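Beta-glucosidase (Pseudoalteromonas sp., PDB 3F95) probably hydrolyses beta-glucosidic bonds as an exo-1,3/1,4-beta-glucanase, of which this chain is the extra C-terminal beta-sandwich domain. Local coordinates at residues 41-46 against 62-67; 20-25 against 35-40; 100-105 against 156-161. All coordinates share one frame; numbering follows the deposited sequence.

Contact 1: residues 41-46 against 62-67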
# COMPACT_ATOMS: atom_id res chain seq x y z
N ASP A 41 -2.72 18.63 6.94
CA ASP A 41 -3.87 19.45 7.37
C ASP A 41 -4.56 18.92 8.63
O ASP A 41 -5.59 19.49 9.11
CB ASP A 41 -4.85 19.68 6.21
CG ASP A 41 -5.58 18.44 5.78
OD1 ASP A 41 -5.58 17.42 6.51
OD2 ASP A 41 -6.18 18.49 4.70
N LYS A 42 -4.00 17.82 9.15
CA LYS A 42 -4.47 17.10 10.36
C LYS A 42 -5.79 16.34 10.21
O LYS A 42 -6.29 15.79 11.20
CB LYS A 42 -4.52 18.02 11.61
CG LYS A 42 -3.41 19.06 11.71
CD LYS A 42 -2.05 18.39 11.78
CE LYS A 42 -0.93 19.41 11.74
NZ LYS A 42 0.06 18.98 12.75
N GLN A 43 -6.36 16.29 9.01
CA GLN A 43 -7.69 15.69 8.83
C GLN A 43 -7.88 14.87 7.58
O GLN A 43 -8.73 13.96 7.58
CB GLN A 43 -8.80 16.77 8.83
CG GLN A 43 -8.99 17.47 10.13
CD GLN A 43 -9.87 18.72 10.00
OE1 GLN A 43 -10.49 18.97 8.96
NE2 GLN A 43 -9.87 19.54 11.03
N SER A 44 -7.16 15.20 6.50
CA SER A 44 -7.47 14.56 5.21
C SER A 44 -7.14 13.07 5.22
O SER A 44 -7.90 12.26 4.67
CB SER A 44 -6.71 15.21 4.03
OG SER A 44 -7.23 16.49 3.75
N LEU A 45 -6.01 12.72 5.82
CA LEU A 45 -5.52 11.33 5.82
C LEU A 45 -4.92 11.07 7.20
O LEU A 45 -4.01 11.78 7.63
CB LEU A 45 -4.49 11.09 4.70
CG LEU A 45 -3.85 9.70 4.58
CD1 LEU A 45 -4.94 8.59 4.49
CD2 LEU A 45 -2.89 9.63 3.37
N LEU A 46 -5.46 10.05 7.90
CA LEU A 46 -5.02 9.68 9.25
C LEU A 46 -4.61 8.22 9.25
O LEU A 46 -5.25 7.40 8.58
CB LEU A 46 -6.13 9.84 10.29
CG LEU A 46 -6.91 11.16 10.52
CD1 LEU A 46 -7.51 11.12 11.95
CD2 LEU A 46 -6.08 12.41 10.30
N ASN A 62 -7.57 6.33 7.06
CA ASN A 62 -8.89 6.90 6.78
C ASN A 62 -8.69 8.16 5.94
O ASN A 62 -7.95 9.06 6.38
CB ASN A 62 -9.60 7.29 8.08
CG ASN A 62 -9.96 6.10 8.95
OD1 ASN A 62 -10.37 5.05 8.45
ND2 ASN A 62 -9.82 6.26 10.26
N TRP A 63 -9.27 8.19 4.74
CA TRP A 63 -9.26 9.37 3.86
C TRP A 63 -10.59 10.10 4.06
O TRP A 63 -11.68 9.49 3.92
CB TRP A 63 -9.25 8.96 2.41
CG TRP A 63 -7.93 8.55 1.82
CD1 TRP A 63 -7.17 9.28 0.97
CD2 TRP A 63 -7.24 7.30 2.03
NE1 TRP A 63 -6.05 8.57 0.62
CE2 TRP A 63 -6.07 7.35 1.25
CE3 TRP A 63 -7.52 6.13 2.76
CZ2 TRP A 63 -5.16 6.28 1.18
CZ3 TRP A 63 -6.59 5.06 2.73
CH2 TRP A 63 -5.43 5.15 1.94
N ARG A 64 -10.51 11.40 4.36
CA ARG A 64 -11.69 12.26 4.38
C ARG A 64 -11.64 13.35 3.32
O ARG A 64 -12.65 14.03 3.09
CB ARG A 64 -11.87 12.87 5.77
CG ARG A 64 -12.20 11.82 6.81
CD ARG A 64 -12.29 12.46 8.16
NE ARG A 64 -13.48 13.29 8.21
CZ ARG A 64 -13.53 14.48 8.79
NH1 ARG A 64 -12.44 14.98 9.38
NH2 ARG A 64 -14.67 15.17 8.79
N ALA A 65 -10.48 13.52 2.68
CA ALA A 65 -10.35 14.37 1.50
C ALA A 65 -9.20 13.86 0.65
O ALA A 65 -8.47 12.98 1.09
CB ALA A 65 -10.12 15.85 1.89
N GLN A 66 -9.08 14.43 -0.55
CA GLN A 66 -8.02 14.10 -1.49
C GLN A 66 -6.64 13.94 -0.85
O GLN A 66 -6.11 14.89 -0.25
CB GLN A 66 -7.94 15.18 -2.56
CG GLN A 66 -6.89 14.89 -3.60
CD GLN A 66 -7.24 13.70 -4.50
OE1 GLN A 66 -8.41 13.38 -4.72
NE2 GLN A 66 -6.22 13.04 -5.02
N ALA A 67 -6.04 12.76 -0.98
CA ALA A 67 -4.73 12.49 -0.36
C ALA A 67 -4.17 11.20 -0.91
O ALA A 67 -4.94 10.37 -1.41
CB ALA A 67 -4.86 12.38 1.15
O HOH W 1 -8.92 11.30 7.72
O HOH W 2 -10.29 13.63 10.47
O HOH W 3 -6.56 17.01 1.06

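Contact 2: residues 20-25 against 35-40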
# COMPACT_ATOMS: atom_id res chain seq x y z
N TRP A 20 6.16 5.42 5.87
CA TRP A 20 4.85 5.78 5.36
C TRP A 20 4.92 7.28 4.99
O TRP A 20 5.64 8.08 5.65
CB TRP A 20 3.78 5.60 6.44
CG TRP A 20 3.65 4.20 6.96
CD1 TRP A 20 4.05 3.73 8.16
CD2 TRP A 20 3.04 3.09 6.28
NE1 TRP A 20 3.77 2.38 8.27
CE2 TRP A 20 3.12 1.97 7.14
CE3 TRP A 20 2.45 2.94 5.02
CZ2 TRP A 20 2.63 0.69 6.78
CZ3 TRP A 20 1.95 1.67 4.66
CH2 TRP A 20 2.04 0.57 5.55
N GLN A 21 4.21 7.64 3.94
CA GLN A 21 4.11 9.03 3.51
C GLN A 21 2.65 9.42 3.38
O GLN A 21 1.92 8.82 2.60
CB GLN A 21 4.81 9.25 2.15
CG GLN A 21 6.31 9.21 2.21
CD GLN A 21 7.00 9.84 1.00
OE1 GLN A 21 6.61 10.91 0.49
NE2 GLN A 21 8.07 9.20 0.56
N LEU A 22 2.24 10.45 4.12
CA LEU A 22 0.85 10.91 4.08
C LEU A 22 0.84 12.29 3.42
O LEU A 22 1.37 13.26 4.00
CB LEU A 22 0.28 11.00 5.50
CG LEU A 22 -0.11 9.72 6.27
CD1 LEU A 22 1.10 8.82 6.53
CD2 LEU A 22 -0.80 10.06 7.61
N ALA A 23 0.33 12.34 2.19
CA ALA A 23 0.42 13.54 1.34
C ALA A 23 -0.96 14.05 0.95
O ALA A 23 -1.63 13.53 0.01
CB ALA A 23 1.31 13.26 0.10
N ASP A 24 -1.43 15.05 1.69
CA ASP A 24 -2.73 15.66 1.36
C ASP A 24 -2.55 16.89 0.43
O ASP A 24 -1.47 17.08 -0.12
CB ASP A 24 -3.54 15.98 2.62
CG ASP A 24 -2.85 16.97 3.55
OD1 ASP A 24 -1.97 17.73 3.08
OD2 ASP A 24 -3.18 16.97 4.75
N THR A 25 -3.58 17.72 0.29
CA THR A 25 -3.51 18.86 -0.65
C THR A 25 -2.86 20.09 -0.01
O THR A 25 -2.72 21.15 -0.65
CB THR A 25 -4.89 19.22 -1.21
OG1 THR A 25 -5.79 19.49 -0.12
CG2 THR A 25 -5.46 18.04 -2.07
N ALA A 35 3.22 4.41 15.09
CA ALA A 35 1.91 3.74 15.20
C ALA A 35 0.75 4.56 14.59
O ALA A 35 -0.26 4.02 14.10
CB ALA A 35 1.64 3.45 16.64
N SER A 36 0.89 5.88 14.64
CA SER A 36 -0.18 6.77 14.16
C SER A 36 0.46 8.02 13.55
O SER A 36 1.58 8.38 13.89
CB SER A 36 -1.14 7.16 15.30
OG SER A 36 -0.45 7.87 16.32
N ALA A 37 -0.30 8.69 12.70
CA ALA A 37 0.14 9.90 12.03
C ALA A 37 -1.08 10.62 11.48
O ALA A 37 -2.13 10.03 11.35
CB ALA A 37 1.13 9.57 10.89
N THR A 38 -0.91 11.91 11.16
CA THR A 38 -1.91 12.67 10.42
C THR A 38 -1.20 13.32 9.25
O THR A 38 0.02 13.57 9.31
CB THR A 38 -2.54 13.82 11.28
OG1 THR A 38 -1.56 14.84 11.48
CG2 THR A 38 -2.96 13.30 12.64
N SER A 39 -1.97 13.62 8.21
CA SER A 39 -1.45 14.37 7.07
C SER A 39 -1.23 15.84 7.49
O SER A 39 -1.55 16.21 8.63
CB SER A 39 -2.39 14.27 5.88
OG SER A 39 -3.67 14.81 6.16
N GLY A 40 -0.69 16.64 6.58
CA GLY A 40 -0.34 18.04 6.91
C GLY A 40 -1.50 18.87 7.44
O GLY A 40 -1.30 19.76 8.29
O HOH W 4 0.14 15.63 4.05

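Contact 3: residues 100-105 against 156-161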
# COMPACT_ATOMS: atom_id res chain seq x y z
N GLN A 100 -16.08 7.70 -4.54
CA GLN A 100 -15.65 8.26 -5.83
C GLN A 100 -14.36 7.65 -6.37
O GLN A 100 -13.69 8.24 -7.23
CB GLN A 100 -15.55 9.79 -5.76
CG GLN A 100 -16.90 10.44 -5.53
CD GLN A 100 -16.82 11.88 -5.07
OE1 GLN A 100 -15.74 12.41 -4.76
NE2 GLN A 100 -17.99 12.54 -4.99
N GLY A 101 -14.01 6.49 -5.85
CA GLY A 101 -12.97 5.68 -6.41
C GLY A 101 -11.63 5.89 -5.71
O GLY A 101 -11.46 6.82 -4.92
N ALA A 102 -10.69 5.02 -6.05
CA ALA A 102 -9.34 5.05 -5.51
C ALA A 102 -8.40 4.32 -6.46
O ALA A 102 -8.84 3.44 -7.20
CB ALA A 102 -9.31 4.37 -4.13
N ASN A 103 -7.13 4.70 -6.42
CA ASN A 103 -6.08 4.19 -7.29
C ASN A 103 -5.05 3.51 -6.41
O ASN A 103 -4.61 4.07 -5.40
CB ASN A 103 -5.41 5.37 -8.01
CG ASN A 103 -4.45 4.95 -9.12
OD1 ASN A 103 -3.62 5.77 -9.54
ND2 ASN A 103 -4.58 3.73 -9.63
N LEU A 104 -4.69 2.28 -6.78
CA LEU A 104 -3.57 1.58 -6.15
C LEU A 104 -2.40 1.50 -7.12
O LEU A 104 -2.48 0.82 -8.15
CB LEU A 104 -4.00 0.16 -5.70
CG LEU A 104 -2.87 -0.80 -5.32
CD1 LEU A 104 -2.05 -0.25 -4.12
CD2 LEU A 104 -3.45 -2.21 -5.02
N GLN A 105 -1.31 2.22 -6.83
CA GLN A 105 -0.14 2.20 -7.69
C GLN A 105 0.99 1.41 -7.02
O GLN A 105 1.13 1.45 -5.79
CB GLN A 105 0.27 3.65 -8.06
CG GLN A 105 -0.64 4.29 -9.11
CD GLN A 105 -0.42 5.80 -9.26
OE1 GLN A 105 -0.53 6.57 -8.29
NE2 GLN A 105 -0.16 6.23 -10.48
N ILE A 156 -1.59 4.77 -2.56
CA ILE A 156 -3.05 4.71 -2.66
C ILE A 156 -3.57 6.15 -2.60
O ILE A 156 -3.27 6.89 -1.67
CB ILE A 156 -3.66 3.86 -1.52
CG1 ILE A 156 -3.13 2.40 -1.63
CG2 ILE A 156 -5.21 3.91 -1.59
CD1 ILE A 156 -3.42 1.58 -0.39
N THR A 157 -4.34 6.51 -3.61
CA THR A 157 -4.91 7.85 -3.72
C THR A 157 -6.44 7.77 -3.76
O THR A 157 -7.02 6.96 -4.51
CB THR A 157 -4.36 8.55 -4.98
OG1 THR A 157 -2.93 8.53 -4.94
CG2 THR A 157 -4.84 10.01 -5.02
N SER A 158 -7.08 8.63 -2.97
CA SER A 158 -8.55 8.67 -2.89
C SER A 158 -8.99 9.98 -2.19
O SER A 158 -8.14 10.74 -1.71
CB SER A 158 -9.10 7.43 -2.16
OG SER A 158 -10.54 7.33 -2.26
N GLN A 159 -10.29 10.23 -2.15
CA GLN A 159 -10.84 11.36 -1.38
C GLN A 159 -11.62 10.87 -0.18
O GLN A 159 -11.82 11.60 0.79
CB GLN A 159 -11.79 12.21 -2.25
CG GLN A 159 -11.15 12.79 -3.48
CD GLN A 159 -12.14 13.52 -4.35
OE1 GLN A 159 -12.71 12.95 -5.28
NE2 GLN A 159 -12.36 14.79 -4.04
N ASN A 160 -12.09 9.63 -0.24
CA ASN A 160 -12.92 9.13 0.84
C ASN A 160 -12.88 7.60 0.83
O ASN A 160 -13.34 6.99 -0.13
CB ASN A 160 -14.35 9.62 0.68
CG ASN A 160 -15.15 9.44 1.92
OD1 ASN A 160 -15.50 8.32 2.29
ND2 ASN A 160 -15.45 10.55 2.59
N LEU A 161 -12.34 7.02 1.89
CA LEU A 161 -11.91 5.61 1.86
C LEU A 161 -11.44 5.23 3.25
O LEU A 161 -10.88 6.05 3.96
CB LEU A 161 -10.71 5.45 0.92
CG LEU A 161 -9.94 4.10 0.85
CD1 LEU A 161 -10.87 2.97 0.35
CD2 LEU A 161 -8.77 4.27 -0.09
O HOH W 5 -12.05 9.35 -4.37
O HOH W 6 -2.36 6.16 -6.21

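Contact 1: residues 41-46 against 62-67
L45 and W63 lie side by side and point the same way, and the tight part of the contact is built on them. The first torsion of L45 sets CG anti to the backbone N (chi1 178°). Its methyl CD1 lies over the middle of the indole face, 3.7 Å from the centroid of the five-membered ring of W63. The approach is 17° off the ring normal, a clear CH-pi contact. CB of L45 also meets CB of A67 at 3.8 Å. The indole is fixed at its edge as well: W63 NE1 donates to A67 O at 2.9 Å, with the oxygen in the ring plane although the donor stands above the plane of the carbonyl. S44, buried too, packs its OG 3.5 Å from CB of A65, and a water donates both to S44 OG and to Q66 O.

These residues form the open end of the hairpin of strands 45-50 and 58-63, in the galactose-binding-like beta-sandwich. L46 and N62 are an antiparallel hydrogen-bonded pair, and L45 and W63 the non-hydrogen-bonded pair next to it. Beyond the paired strands, R64 N still reaches S44 O at 2.8 Å, and A65 N adds a weak bond to the same oxygen. The loop before S44 is shaped by D41, whose OD1 accepts from Q43 N, an Asx turn, and from S44 N, which completes an Asx motif.

The solvent side is looser and relies on water. Q43 and R64 are exposed, and CB of Q43 comes only to 4.1 Å from NH1 of R64. One water donates to both Q43 O and N62 O, spanning the backbones. Another accepts from R64 NH1 and gives a weak bond to Q43 O.

Contact 2: residues 20-25 against 35-40
L22 and D24 reach from strand 18-24 to A37 and S39 in a side-chain contact between two sheets, where the short strand 37-38 and the residues after it lie over strand 18-24 at L22 and D24. No direct backbone hydrogen bond joins the two segments; they meet through one apolar and one polar grip.

The apolar grip is carried mainly by CD2 of L22. This methyl touches CB of A37 at 3.8 Å and also lies on the main chain, 3.7 Å from C of T38. The leucine therefore packs on the peptide linking T38 to S39 as much as on a side chain.

The polar grip is a bond of 2.6 Å from S39 OG to D24 OD2. In S39 the hydroxyl lies between the backbone N and the carbonyl carbon (chi1 61°), while the carboxylate is met on its anti side, 33° out of its plane. S39 OG in turn accepts from L45 N. D24 has further partners: OD2 also accepts from D41 N, and OD1 is hydrogen-bonded to S26 OG. An alanine here would probably leave S39 OG, D41 N and S26 OG without their carboxylate partner. Beside the carboxylate one water donates to L22 O at 2.7 Å and accepts from D24 N and from G40 N. The two main chains are thus linked at one remove.

Around this point, strand 18-24 is paired with strands 29-32 and 67-73 in the antiparallel sheet, and strand 37-38 with strand 45-50 in the mixed sheet. L45 and L69 both pack on L22, while M47 and A32 touch A37, so the contact lies where the layers of the sandwich come together.

Contact 3: residues 100-105 against 156-161
CD1 of L104 rests against CG1 of I156 at 3.8 Å, the two side chains crossing at a slant on one face of the sheet. The same face carries A102, whose methyl meets two neighbours: CB of A102 is 3.6 Å from CB of S158, and CD2 of L161 comes within 4.1 Å of it. L104, I156 and A102 thus share one face, and L161, of strand 161-171, touches A102 from the mixed sheet.

The strands behind it run antiparallel, their short axes at 167°. N103 and T157 form the hydrogen-bonded pair, next to the non-hydrogen-bonded pair L104 and I156. N103 N donates to T157 O at 3.0 Å, and T157 N returns a bond of 3.0 Å to N103 O, both in the plane of the carbonyl they meet. CA of I156 adds a CH contact to N103 O. On the opposite face, the amide of N103 is turned to another strand, its ND2 hydrogen-bonded to D116 OD2.

Past the regular pairing, a side chain takes over from the backbone. S158 places OG anti to its own N (chi1 -170°), and from there the hydroxyl donates to G101 O at 2.9 Å. A water donates to that same carbonyl and accepts from Q159 N, giving G101 O two donors. G101 itself has a positive phi, and a CB at these backbone angles would collide with the carbonyl oxygen of Q100.

Strand 102-108 lies between strands 113-118 and 149-158, and the latter passes on to strand 67-73 through I156 with L69 and S158 with A67. From the mixed sheet, W63 of strand 58-63 touches I156 and S158, M92 of strand 87-94 meets I156, and I94 of that strand meets L161.

In the fold
From the N terminus, contact 2 closes first, folding the chain back after strands 18-24 and 29-32. Residues 35-40 then lead directly into 41-46, where contact 1 opens, and the hairpin of strands 45-50 and 58-63 closes it. Contact 3 comes last and spans the longest stretch, including strands 113-118 and 132-137 and helix 123-126. The three follow in series; none nests within or crosses another. Contacts 1 and 2 meet directly through D24 with D41 and S39 with L45, while contact 1 joins contact 3 through W63 with L161 and A67 with S158. Contacts 2 and 3 do not touch, yet both reach the antiparallel sheet, with contact 1 between them.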